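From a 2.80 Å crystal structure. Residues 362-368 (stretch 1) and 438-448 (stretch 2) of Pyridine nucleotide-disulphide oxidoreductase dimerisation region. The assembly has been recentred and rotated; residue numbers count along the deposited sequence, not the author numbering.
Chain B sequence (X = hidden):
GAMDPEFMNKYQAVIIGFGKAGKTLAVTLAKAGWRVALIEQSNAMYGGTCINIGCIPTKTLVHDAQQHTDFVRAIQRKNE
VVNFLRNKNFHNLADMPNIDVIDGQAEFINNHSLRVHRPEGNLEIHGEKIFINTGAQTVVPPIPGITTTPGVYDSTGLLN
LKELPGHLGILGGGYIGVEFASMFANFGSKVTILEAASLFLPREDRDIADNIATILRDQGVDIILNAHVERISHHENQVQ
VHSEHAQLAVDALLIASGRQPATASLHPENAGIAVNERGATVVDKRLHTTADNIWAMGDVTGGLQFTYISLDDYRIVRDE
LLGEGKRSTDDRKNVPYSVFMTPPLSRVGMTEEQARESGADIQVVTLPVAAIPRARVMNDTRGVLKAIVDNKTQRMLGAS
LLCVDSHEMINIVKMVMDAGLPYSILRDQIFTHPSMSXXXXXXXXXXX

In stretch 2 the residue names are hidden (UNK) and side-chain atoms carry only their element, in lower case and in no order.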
# COMPACT_ATOMS: atom_id res chain seq x y z
N ILE B 362 14.70 -25.58 4.14
CA ILE B 362 13.82 -24.49 3.74
C ILE B 362 12.53 -25.04 3.15
O ILE B 362 12.45 -26.19 2.70
CB ILE B 362 14.51 -23.54 2.74
CG1 ILE B 362 14.87 -24.27 1.45
CG2 ILE B 362 15.74 -22.91 3.37
CD1 ILE B 362 15.35 -23.37 0.35
N GLN B 363 11.51 -24.19 3.15
CA GLN B 363 10.22 -24.47 2.53
C GLN B 363 9.81 -23.24 1.75
O GLN B 363 9.73 -22.14 2.31
CB GLN B 363 9.17 -24.83 3.58
CG GLN B 363 7.87 -25.37 3.01
CD GLN B 363 6.94 -25.87 4.09
OE1 GLN B 363 5.80 -26.25 3.82
NE2 GLN B 363 7.42 -25.89 5.33
N VAL B 364 9.56 -23.40 0.45
CA VAL B 364 9.25 -22.29 -0.44
C VAL B 364 7.77 -22.38 -0.79
O VAL B 364 7.34 -23.33 -1.46
CB VAL B 364 10.12 -22.31 -1.70
CG1 VAL B 364 9.80 -21.11 -2.58
CG2 VAL B 364 11.60 -22.33 -1.33
N VAL B 365 7.00 -21.40 -0.34
CA VAL B 365 5.57 -21.33 -0.62
C VAL B 365 5.33 -20.35 -1.75
O VAL B 365 6.02 -19.33 -1.87
CB VAL B 365 4.77 -20.93 0.64
CG1 VAL B 365 4.85 -22.04 1.68
CG2 VAL B 365 5.30 -19.62 1.22
N THR B 366 4.35 -20.66 -2.60
CA THR B 366 4.05 -19.87 -3.79
C THR B 366 2.55 -19.62 -3.85
O THR B 366 1.75 -20.55 -3.70
CB THR B 366 4.52 -20.59 -5.06
OG1 THR B 366 5.75 -21.27 -4.80
CG2 THR B 366 4.72 -19.60 -6.19
N LEU B 367 2.17 -18.36 -4.07
CA LEU B 367 0.77 -17.98 -4.21
C LEU B 367 0.59 -17.10 -5.44
O LEU B 367 1.12 -15.97 -5.46
CB LEU B 367 0.26 -17.26 -2.96
CG LEU B 367 -1.20 -16.82 -3.06
CD1 LEU B 367 -2.11 -18.02 -3.32
CD2 LEU B 367 -1.64 -16.07 -1.82
N PRO B 368 -0.12 -17.57 -6.46
CA PRO B 368 -0.40 -16.69 -7.61
C PRO B 368 -1.26 -15.51 -7.19
O PRO B 368 -2.13 -15.62 -6.32
CB PRO B 368 -1.14 -17.62 -8.58
CG PRO B 368 -1.70 -18.71 -7.73
CD PRO B 368 -0.72 -18.90 -6.61
N UNK B 438 -3.34 -8.51 3.27
CA UNK B 438 -4.05 -9.64 3.87
C UNK B 438 -3.72 -10.96 3.19
O UNK B 438 -3.85 -12.02 3.82
o UNK B 438 -8.32 -9.19 1.54
c UNK B 438 -6.14 -9.50 2.42
c UNK B 438 -5.56 -9.41 3.81
o UNK B 438 -8.10 -10.54 3.26
c UNK B 438 -7.62 -9.76 2.41
N UNK B 439 -3.28 -10.93 1.93
CA UNK B 439 -2.93 -12.16 1.23
C UNK B 439 -1.77 -12.88 1.90
O UNK B 439 -1.56 -14.07 1.64
c UNK B 439 -2.60 -11.87 -0.23
o UNK B 439 -1.57 -10.90 -0.34
N UNK B 440 -1.01 -12.18 2.75
CA UNK B 440 0.00 -12.85 3.57
C UNK B 440 -0.62 -13.88 4.51
O UNK B 440 0.08 -14.80 4.95
c UNK B 440 0.81 -11.82 4.36
c UNK B 440 2.21 -9.73 4.41
c UNK B 440 1.69 -10.87 3.54
c UNK B 440 2.85 -11.63 2.91
N UNK B 441 -1.91 -13.74 4.82
CA UNK B 441 -2.62 -14.80 5.53
C UNK B 441 -2.68 -16.06 4.68
O UNK B 441 -2.42 -17.17 5.16
c UNK B 441 -4.06 -13.42 7.10
c UNK B 441 -4.03 -14.34 5.90
o UNK B 441 -3.11 -13.38 7.88
n UNK B 441 -5.15 -12.69 7.26
N UNK B 442 -3.02 -15.91 3.40
CA UNK B 442 -3.13 -17.05 2.50
C UNK B 442 -1.77 -17.52 2.00
O UNK B 442 -1.62 -18.70 1.65
c UNK B 442 -4.04 -16.71 1.32
c UNK B 442 -5.29 -15.96 1.75
o UNK B 442 -6.00 -16.45 2.65
o UNK B 442 -5.56 -14.88 1.18
N UNK B 443 -0.78 -16.64 1.95
CA UNK B 443 0.52 -17.02 1.41
C UNK B 443 1.27 -17.96 2.34
O UNK B 443 1.85 -18.96 1.89
c UNK B 443 2.95 -16.86 -0.48
c UNK B 443 3.62 -14.75 0.67
c UNK B 443 2.84 -16.04 0.79
c UNK B 443 1.37 -15.77 1.14
N UNK B 444 1.27 -17.67 3.65
CA UNK B 444 1.97 -18.49 4.62
C UNK B 444 1.06 -19.53 5.28
O UNK B 444 1.50 -20.22 6.20
c UNK B 444 4.92 -17.33 4.74
c UNK B 444 4.62 -14.60 4.53
c UNK B 444 2.62 -17.60 5.68
c UNK B 444 3.59 -15.38 5.03
c UNK B 444 5.80 -15.19 4.13
c UNK B 444 3.74 -16.75 5.14
c UNK B 444 5.95 -16.56 4.23
N UNK B 445 -0.18 -19.66 4.81
CA UNK B 445 -0.97 -20.84 5.15
C UNK B 445 -0.50 -22.06 4.37
O UNK B 445 -0.77 -23.19 4.79
o UNK B 445 -2.94 -19.55 5.72
c UNK B 445 -2.45 -20.58 4.89
N UNK B 446 0.20 -21.85 3.25
CA UNK B 446 0.72 -22.92 2.42
C UNK B 446 1.97 -23.57 3.00
O UNK B 446 2.62 -24.35 2.30
c UNK B 446 0.50 -20.63 -0.69
c UNK B 446 -1.08 -22.53 -0.34
c UNK B 446 1.02 -22.39 1.02
c UNK B 446 -0.08 -21.60 0.33
N UNK B 447 2.31 -23.27 4.25
CA UNK B 447 3.49 -23.84 4.90
C UNK B 447 3.08 -25.12 5.61
O UNK B 447 2.12 -25.14 6.38
c UNK B 447 5.43 -23.37 6.42
c UNK B 447 4.11 -22.84 5.88
c UNK B 447 4.32 -21.49 5.20
N UNK B 448 3.81 -26.20 5.35
CA UNK B 448 3.52 -27.50 5.95
C UNK B 448 4.07 -27.57 7.37
O UNK B 448 5.02 -26.88 7.72
OXT UNK B 448 3.56 -28.32 8.21
c UNK B 448 3.73 -30.03 5.53
c UNK B 448 5.65 -31.63 5.33
c UNK B 448 4.11 -28.62 5.09
c UNK B 448 4.40 -31.08 4.66
n UNK B 448 6.67 -32.06 4.33

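Position 438 carries three side-chain carbons in a row, the third bearing two oxygens, and stays out of reach of the strand 362-368: E438. Position 439 has one carbon and one oxygen, which makes it S439; its backbone O lies 4.0 Å from L367 CD2, and the backbone N of 443 donates a hydrogen bond to S439 O at 2.7 Å. Position 440 shows four carbons forked at the second, pointing away from the strand, and is L440. At 441 two carbons end in one oxygen and one nitrogen, again without contact, so this is N441.

Position 442 has two carbons, the second with two oxygens, and its CB sits 4.0 Å from L367 CD2: D442, touching the strand through its aliphatic root. Position 443 holds four carbons forked at the second. Its CA-to-CB bond runs sideways, yet one branch end reaches the strand, and the residue is L443; its CD1 packs 3.7 Å from L367 CB and 4.0 Å from V365 CG2.

Position 444 bears one carbon and a six-carbon ring, hence F444. Its CA-to-CB bond points away, but the end of the side chain comes nearer the strand, with CD2 4.2 Å from V365 CG2, and the backbone here is the first to leave helical phi/psi. Position 445, one carbon and one oxygen, is S445; it misses the strand, and its OG donates a very short hydrogen bond of 2.5 Å to N441 O, tying the chain back to the helix.

Position 446 has four carbons forked at the second, with CB 3.9 Å from V365 CG1. This is L446, whose CD1 lies 3.3 Å from T366 O and 4.1 Å from L367 CB. Position 447 has three carbons, branched at the first: V447, with CG2 3.6 Å from V365 CG1 and CG1 3.4 Å from Q363 NE2. Position 448 carries four carbons in a row ending in nitrogen, and a backbone OXT marks the chain terminus: K448. Its side-chain end leads away, while its backbone N donates to Q363 OE1 at 2.5 Å, nearly straight at 170°.

The rule is alternation met by a change of backbone. Q363, V365 and L367 point toward stretch 2, while V364 and T366 point away. L367 meets the helix and L446, V365 is shared by L443, F444, L446 and V447, and Q363 fastens the tail. Apolar packing supplies the body of the contact, and a single hydrogen bond across it, made by a backbone amide, fixes the end.

Stretch 2, residues 438-448: ESLNDLFSLVK
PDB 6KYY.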